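Local coordinates for RagA protein (PDB 6SLN) that probably imports peptides across the outer membrane of Porphyromonas gingivalis as a TonB-dependent receptor, at residues Q764-L769 with T783-G788; G150-S155 with G730-T735. All coordinates share one frame; numbering follows the deposited sequence.

Contact 1: Q764-L769 with T783-G788; sequences QEITKL and TIWEIG
No hydrogen bond crosses this contact, although strands dominate the regular structure of this protein; aliphatic side chains and one tryptophan hold it together instead. It joins the loop that leaves a strand of the TonB-dependent receptor beta-barrel, 752-764, to strand 783-786, which belongs to a separate small antiparallel sheet. The touching parts run 120° apart, so the backbones cross rather than pair. Glu765, Thr767 and Lys768 make backbone hydrogen bonds to 730-735 instead: Glu765 with Lys733, Thr767 and Lys768 both with Ser731, a classic beta bulge. Thr767 OG1 and Lys768 NZ are likewise hydrogen-bonded to Ser731 OG.

On either side of the bulge, Ile766 and Leu769 point toward the other segment. In Ile766, CG1 lies beside the backbone N and the branch then runs out anti (chi2 164°), which carries CD1 to 3.5 Å from Trp785 CA. The same methyl stands 3.7 Å from Trp785 CD1, approaching the indole obliquely. Leu769 crosses Trp785 at a slant and divides its two methyls, CD2 lying 3.7 Å from Trp785 CB while CD1 rests against the Trp785 backbone carbonyl. The indole itself leads away from the loop, to pack on Leu778 of the adjacent strand and on Leu152 of the plug loop.

Beyond the strand, Ile787 lies over the bulge. Its CD1 is 3.7 Å from Lys768 CA, and its CG1 meets Leu769 CD1 at 4.1 Å. At the start of the strand, Thr783 packs on the backbone of the bound peptide. The chain of Glu765, extended and with CG anti to the backbone N, brings CG to 4.0 Å from Gly788 O.

Contact 2: G150-S155 with G730-T735; sequences GSLGAS and GSMKNT
Residues 150-152 of the plug loop run 145° from the direction of 732-734 in the barrel, without pairing, the closest alpha carbons, Ser151 CA and Met732 CA, standing 7.0 Å apart. The loop keeps its shape through an ST turn, in which Gly153 N donates to Ser151 OG at 2.9 Å along a fairly straight line (161°), the same OG being hydrogen-bonded to Glu678 OE1.

Met732 bridges the gap. Its CG lies beside the backbone N; this chi1 and the anti chi2 bring SD to the plug loop, and the bend at chi3 (71°) turns CE, which stays 4.1 Å from Leu152 CD2. SD sits 3.5 Å from Leu152 CD2, the two side chains crossing obliquely, and it also packs 3.7 Å from Ser151 N. Farther along the strand Asn734 points to the plug as well, with ND2 4.2 Å from Gly150 CA. Its amide is used at both ends, ND2 giving a hydrogen bond to Thr149 O and OD1 accepting one from Asn762.

Strand 696-715 lies against the contact, Met710 touching both Leu152 and Met732 and Thr707 OG1 being hydrogen-bonded to Gly150 O, while strand 752-764 adds Gln764, which packs against both Met732 and Asn734.

Overall arrangement
Contact 1 and contact 2 lie on the same side of the chain's centre, their own centres about 9 Å apart. They follow one another along the chain: contact 2 ties the plug to residues 730-735, and contact 1 then forms in the loop region after strand 752-764. The two meet where residues 764-769 run beside 730-735, with probable hydrogen bonds from Thr767 N to Ser731 O (2.6 Å) and from Ser731 N to Lys768 O (2.8 Å). Plug, barrel wall and small sheet are thus joined through strand 732-746 and the loop that follows strand 752-764: the plug packs on 730-735, whose neighbour 764-769 packs in turn on the sheet containing Thr783, which touches the bound peptide.

Contact 1: Q764-L769 with T783-G788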
ATOM      1  N   GLN A 764      14.107 -43.708  11.173  1.00 56.18           N
ATOM      2  CA  GLN A 764      14.273 -42.524  12.001  1.00 44.20           C
ATOM      3  C   GLN A 764      14.388 -42.928  13.469  1.00 44.58           C
ATOM      4  O   GLN A 764      13.845 -43.950  13.893  1.00 47.19           O
ATOM      5  CB  GLN A 764      13.079 -41.587  11.808  1.00 41.73           C
ATOM      6  CG  GLN A 764      13.326 -40.137  12.104  1.00 49.57           C
ATOM      7  CD  GLN A 764      12.042 -39.398  12.446  1.00 55.77           C
ATOM      8  OE1 GLN A 764      11.552 -39.484  13.580  1.00 53.98           O
ATOM      9  NE2 GLN A 764      11.484 -38.669  11.463  1.00 51.01           N
ATOM     10  N   GLU A 765      15.108 -42.115  14.248  1.00 46.32           N
ATOM     11  CA  GLU A 765      15.214 -42.368  15.684  1.00 44.74           C
ATOM     12  C   GLU A 765      15.541 -41.042  16.363  1.00 47.32           C
ATOM     13  O   GLU A 765      16.695 -40.603  16.342  1.00 42.62           O
ATOM     14  CB  GLU A 765      16.261 -43.427  16.013  1.00 50.64           C
ATOM     15  CG  GLU A 765      16.288 -43.797  17.525  1.00 59.95           C
ATOM     16  CD  GLU A 765      17.457 -44.693  17.956  1.00 58.78           C
ATOM     17  OE1 GLU A 765      17.984 -45.466  17.129  1.00 60.22           O
ATOM     18  OE2 GLU A 765      17.840 -44.626  19.141  1.00 57.75           O
ATOM     19  N   ILE A 766      14.515 -40.419  16.949  1.00 52.02           N
ATOM     20  CA  ILE A 766      14.756 -39.417  17.976  1.00 53.43           C
ATOM     21  C   ILE A 766      15.703 -40.012  18.998  1.00 54.48           C
ATOM     22  O   ILE A 766      15.605 -41.194  19.327  1.00 62.42           O
ATOM     23  CB  ILE A 766      13.425 -38.997  18.622  1.00 52.07           C
ATOM     24  CG1 ILE A 766      12.443 -38.529  17.534  1.00 51.35           C
ATOM     25  CG2 ILE A 766      13.663 -37.944  19.707  1.00 44.57           C
ATOM     26  CD1 ILE A 766      11.014 -38.471  17.995  1.00 46.04           C
ATOM     27  N   THR A 767      16.656 -39.225  19.476  1.00 49.63           N
ATOM     28  CA  THR A 767      17.550 -39.720  20.514  1.00 50.04           C
ATOM     29  C   THR A 767      17.597 -38.834  21.755  1.00 50.32           C
ATOM     30  O   THR A 767      18.100 -39.276  22.792  1.00 43.66           O
ATOM     31  CB  THR A 767      18.975 -39.928  19.954  1.00 43.58           C
ATOM     32  OG1 THR A 767      19.395 -38.778  19.218  1.00 52.81           O
ATOM     33  CG2 THR A 767      19.003 -41.115  19.014  1.00 44.19           C
ATOM     34  N   LYS A 768      17.063 -37.619  21.695  1.00 46.40           N
ATOM     35  CA  LYS A 768      17.063 -36.709  22.830  1.00 42.34           C
ATOM     36  C   LYS A 768      16.034 -35.638  22.537  1.00 43.88           C
ATOM     37  O   LYS A 768      15.872 -35.231  21.380  1.00 40.13           O
ATOM     38  CB  LYS A 768      18.444 -36.077  23.065  1.00 41.80           C
ATOM     39  CG  LYS A 768      18.598 -35.370  24.402  1.00 58.62           C
ATOM     40  CD  LYS A 768      19.949 -34.627  24.549  1.00 61.54           C
ATOM     41  CE  LYS A 768      21.146 -35.523  24.309  1.00 64.66           C
ATOM     42  NZ  LYS A 768      21.709 -35.297  22.941  1.00 66.76           N
ATOM     43  N   LEU A 769      15.357 -35.162  23.589  1.00 43.43           N
ATOM     44  CA  LEU A 769      14.278 -34.198  23.406  1.00 45.72           C
ATOM     45  C   LEU A 769      14.608 -32.947  24.198  1.00 45.14           C
ATOM     46  O   LEU A 769      15.658 -32.359  23.985  1.00 50.26           O
ATOM     47  CB  LEU A 769      12.940 -34.805  23.738  1.00 47.31           C
ATOM     48  CG  LEU A 769      12.459 -35.828  22.723  1.00 46.64           C
ATOM     49  CD1 LEU A 769      11.340 -36.707  23.282  1.00 48.60           C
ATOM     50  CD2 LEU A 769      12.048 -35.087  21.475  1.00 39.29           C
ATOM     51  N   THR A 783       0.329 -37.818  17.331  1.00 47.20           N
ATOM     52  CA  THR A 783       1.742 -38.133  17.144  1.00 46.97           C
ATOM     53  C   THR A 783       2.521 -37.923  18.447  1.00 45.20           C
ATOM     54  O   THR A 783       2.095 -37.202  19.358  1.00 38.92           O
ATOM     55  CB  THR A 783       2.361 -37.271  16.034  1.00 49.44           C
ATOM     56  OG1 THR A 783       2.439 -35.909  16.482  1.00 52.88           O
ATOM     57  CG2 THR A 783       1.541 -37.357  14.741  1.00 42.59           C
ATOM     58  N   ILE A 784       3.692 -38.549  18.529  1.00 44.05           N
ATOM     59  CA  ILE A 784       4.531 -38.438  19.715  1.00 39.90           C
ATOM     60  C   ILE A 784       5.996 -38.464  19.309  1.00 50.12           C
ATOM     61  O   ILE A 784       6.394 -39.157  18.362  1.00 46.81           O
ATOM     62  CB  ILE A 784       4.240 -39.552  20.741  1.00 46.85           C
ATOM     63  CG1 ILE A 784       4.870 -39.220  22.097  1.00 43.55           C
ATOM     64  CG2 ILE A 784       4.788 -40.870  20.255  1.00 50.04           C
ATOM     65  CD1 ILE A 784       4.595 -40.234  23.164  1.00 43.21           C
ATOM     66  N   TRP A 785       6.781 -37.655  20.011  1.00 47.40           N
ATOM     67  CA  TRP A 785       8.225 -37.785  20.065  1.00 49.49           C
ATOM     68  C   TRP A 785       8.580 -38.672  21.260  1.00 53.06           C
ATOM     69  O   TRP A 785       8.169 -38.383  22.390  1.00 52.76           O
ATOM     70  CB  TRP A 785       8.854 -36.404  20.196  1.00 55.48           C
ATOM     71  CG  TRP A 785       8.627 -35.495  19.007  1.00 61.91           C
ATOM     72  CD1 TRP A 785       8.390 -35.868  17.710  1.00 59.15           C
ATOM     73  CD2 TRP A 785       8.648 -34.060  19.011  1.00 58.08           C
ATOM     74  NE1 TRP A 785       8.256 -34.752  16.918  1.00 55.46           N
ATOM     75  CE2 TRP A 785       8.414 -33.633  17.695  1.00 54.70           C
ATOM     76  CE3 TRP A 785       8.842 -33.097  20.002  1.00 62.90           C
ATOM     77  CZ2 TRP A 785       8.373 -32.284  17.348  1.00 52.29           C
ATOM     78  CZ3 TRP A 785       8.787 -31.754  19.649  1.00 56.80           C
ATOM     79  CH2 TRP A 785       8.560 -31.364  18.341  1.00 35.80           C
ATOM     80  N   GLU A 786       9.306 -39.766  21.017  1.00 48.17           N
ATOM     81  CA  GLU A 786       9.736 -40.654  22.095  1.00 44.97           C
ATOM     82  C   GLU A 786      11.144 -41.171  21.820  1.00 48.61           C
ATOM     83  O   GLU A 786      11.414 -41.715  20.745  1.00 43.21           O
ATOM     84  CB  GLU A 786       8.766 -41.824  22.272  1.00 46.55           C
ATOM     85  CG  GLU A 786       9.091 -42.693  23.469  1.00 54.01           C
ATOM     86  CD  GLU A 786       7.979 -43.657  23.794  1.00 55.03           C
ATOM     87  OE1 GLU A 786       6.939 -43.581  23.127  1.00 55.18           O
ATOM     88  OE2 GLU A 786       8.139 -44.492  24.712  1.00 62.71           O
ATOM     89  N   ILE A 787      12.027 -41.040  22.812  1.00 50.64           N
ATOM     90  CA  ILE A 787      13.468 -41.129  22.568  1.00 57.38           C
ATOM     91  C   ILE A 787      13.887 -42.457  21.944  1.00 61.46           C
ATOM     92  O   ILE A 787      14.885 -42.521  21.226  1.00 79.37           O
ATOM     93  CB  ILE A 787      14.235 -40.840  23.878  1.00 56.85           C
ATOM     94  CG1 ILE A 787      14.443 -39.330  24.021  1.00 53.74           C
ATOM     95  CG2 ILE A 787      15.578 -41.593  23.947  1.00 44.95           C
ATOM     96  CD1 ILE A 787      15.318 -38.947  25.161  1.00 43.79           C
ATOM     97  N   GLY A 788      13.164 -43.526  22.178  1.00 45.25           N
ATOM     98  CA  GLY A 788      13.709 -44.683  21.499  1.00 52.25           C
ATOM     99  C   GLY A 788      13.275 -44.924  20.062  1.00 59.85           C
ATOM    100  O   GLY A 788      13.583 -45.992  19.515  1.00 55.52           O
TER

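Contact 2: G150-S155 with G730-T735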
ATOM      1  N   GLY A 150      15.512 -34.430   8.811  1.00 56.85           N
ATOM      2  CA  GLY A 150      16.670 -34.251   9.659  1.00 41.54           C
ATOM      3  C   GLY A 150      16.435 -33.472  10.934  1.00 47.93           C
ATOM      4  O   GLY A 150      17.385 -33.277  11.701  1.00 45.45           O
ATOM      5  N   SER A 151      15.211 -33.011  11.203  1.00 46.74           N
ATOM      6  CA  SER A 151      15.045 -32.114  12.339  1.00 44.94           C
ATOM      7  C   SER A 151      13.583 -32.050  12.742  1.00 40.25           C
ATOM      8  O   SER A 151      12.691 -32.130  11.902  1.00 46.72           O
ATOM      9  CB  SER A 151      15.574 -30.711  12.020  1.00 49.70           C
ATOM     10  OG  SER A 151      15.053 -29.728  12.905  1.00 53.04           O
ATOM     11  N   LEU A 152      13.351 -31.904  14.042  1.00 46.50           N
ATOM     12  CA  LEU A 152      12.006 -31.715  14.568  1.00 48.08           C
ATOM     13  C   LEU A 152      11.544 -30.254  14.527  1.00 50.94           C
ATOM     14  O   LEU A 152      10.468 -29.943  15.049  1.00 46.63           O
ATOM     15  CB  LEU A 152      11.937 -32.247  16.002  1.00 42.78           C
ATOM     16  CG  LEU A 152      12.389 -33.685  16.203  1.00 37.20           C
ATOM     17  CD1 LEU A 152      12.030 -34.099  17.606  1.00 38.29           C
ATOM     18  CD2 LEU A 152      11.720 -34.595  15.206  1.00 37.40           C
ATOM     19  N   GLY A 153      12.325 -29.353  13.924  1.00 54.03           N
ATOM     20  CA  GLY A 153      11.983 -27.939  13.879  1.00 51.42           C
ATOM     21  C   GLY A 153      12.416 -27.250  12.600  1.00 46.08           C
ATOM     22  O   GLY A 153      11.584 -26.875  11.765  1.00 55.10           O
ATOM     23  N   ALA A 154      13.723 -27.075  12.443  1.00 43.89           N
ATOM     24  CA  ALA A 154      14.278 -26.531  11.214  1.00 45.22           C
ATOM     25  C   ALA A 154      13.740 -27.298  10.013  1.00 50.77           C
ATOM     26  O   ALA A 154      13.550 -28.516  10.063  1.00 50.90           O
ATOM     27  CB  ALA A 154      15.809 -26.601  11.253  1.00 41.26           C
ATOM     28  N   SER A 155      13.462 -26.567   8.939  1.00 46.60           N
ATOM     29  CA  SER A 155      12.995 -27.190   7.714  1.00 36.26           C
ATOM     30  C   SER A 155      13.943 -28.285   7.244  1.00 47.26           C
ATOM     31  O   SER A 155      15.158 -28.226   7.463  1.00 51.13           O
ATOM     32  CB  SER A 155      12.858 -26.151   6.616  1.00 32.31           C
ATOM     33  OG  SER A 155      13.061 -26.772   5.365  1.00 51.41           O
ATOM     34  N   GLY A 730      17.954 -31.518  22.112  1.00 52.61           N
ATOM     35  CA  GLY A 730      17.636 -32.836  21.637  1.00 48.15           C
ATOM     36  C   GLY A 730      18.488 -33.271  20.462  1.00 49.83           C
ATOM     37  O   GLY A 730      19.442 -32.606  20.059  1.00 45.67           O
ATOM     38  N   SER A 731      18.141 -34.439  19.920  1.00 55.01           N
ATOM     39  CA  SER A 731      18.865 -34.965  18.767  1.00 54.95           C
ATOM     40  C   SER A 731      18.094 -36.130  18.156  1.00 53.90           C
ATOM     41  O   SER A 731      17.322 -36.813  18.833  1.00 49.46           O
ATOM     42  CB  SER A 731      20.284 -35.408  19.143  1.00 49.15           C
ATOM     43  OG  SER A 731      20.244 -36.318  20.217  1.00 53.70           O
ATOM     44  N   MET A 732      18.320 -36.329  16.865  1.00 50.35           N
ATOM     45  CA  MET A 732      17.732 -37.384  16.060  1.00 54.88           C
ATOM     46  C   MET A 732      18.842 -38.165  15.384  1.00 58.17           C
ATOM     47  O   MET A 732      20.028 -37.971  15.656  1.00 72.84           O
ATOM     48  CB  MET A 732      16.805 -36.844  14.970  1.00 64.38           C
ATOM     49  CG  MET A 732      15.546 -36.179  15.417  1.00 69.84           C
ATOM     50  SD  MET A 732      14.857 -35.385  13.959  1.00 60.26           S
ATOM     51  CE  MET A 732      14.323 -36.856  13.063  1.00 49.95           C
ATOM     52  N   LYS A 733      18.435 -39.006  14.438  1.00 50.33           N
ATOM     53  CA  LYS A 733      19.302 -39.935  13.736  1.00 44.70           C
ATOM     54  C   LYS A 733      18.484 -40.539  12.601  1.00 51.09           C
ATOM     55  O   LYS A 733      17.285 -40.795  12.761  1.00 42.40           O
ATOM     56  CB  LYS A 733      19.824 -41.021  14.689  1.00 43.61           C
ATOM     57  CG  LYS A 733      21.006 -41.838  14.188  1.00 44.78           C
ATOM     58  CD  LYS A 733      21.100 -43.174  14.961  1.00 45.65           C
ATOM     59  CE  LYS A 733      22.508 -43.427  15.459  1.00 61.23           C
ATOM     60  NZ  LYS A 733      22.966 -44.837  15.272  1.00 69.08           N
ATOM     61  N   ASN A 734      19.129 -40.738  11.456  1.00 45.38           N
ATOM     62  CA  ASN A 734      18.465 -41.263  10.275  1.00 42.90           C
ATOM     63  C   ASN A 734      19.380 -42.291   9.638  1.00 52.36           C
ATOM     64  O   ASN A 734      20.507 -41.963   9.255  1.00 56.68           O
ATOM     65  CB  ASN A 734      18.128 -40.142   9.291  1.00 42.48           C
ATOM     66  CG  ASN A 734      16.739 -39.601   9.505  1.00 44.51           C
ATOM     67  OD1 ASN A 734      15.751 -40.259   9.191  1.00 53.55           O
ATOM     68  ND2 ASN A 734      16.648 -38.408  10.046  1.00 47.56           N
ATOM     69  N   THR A 735      18.908 -43.531   9.540  1.00 52.38           N
ATOM     70  CA  THR A 735      19.719 -44.622   9.023  1.00 47.98           C
ATOM     71  C   THR A 735      18.926 -45.332   7.944  1.00 47.02           C
ATOM     72  O   THR A 735      17.747 -45.639   8.143  1.00 56.71           O
ATOM     73  CB  THR A 735      20.119 -45.564  10.150  1.00 51.94           C
ATOM     74  OG1 THR A 735      20.811 -44.800  11.145  1.00 55.48           O
ATOM     75  CG2 THR A 735      21.022 -46.711   9.642  1.00 49.72           C
TER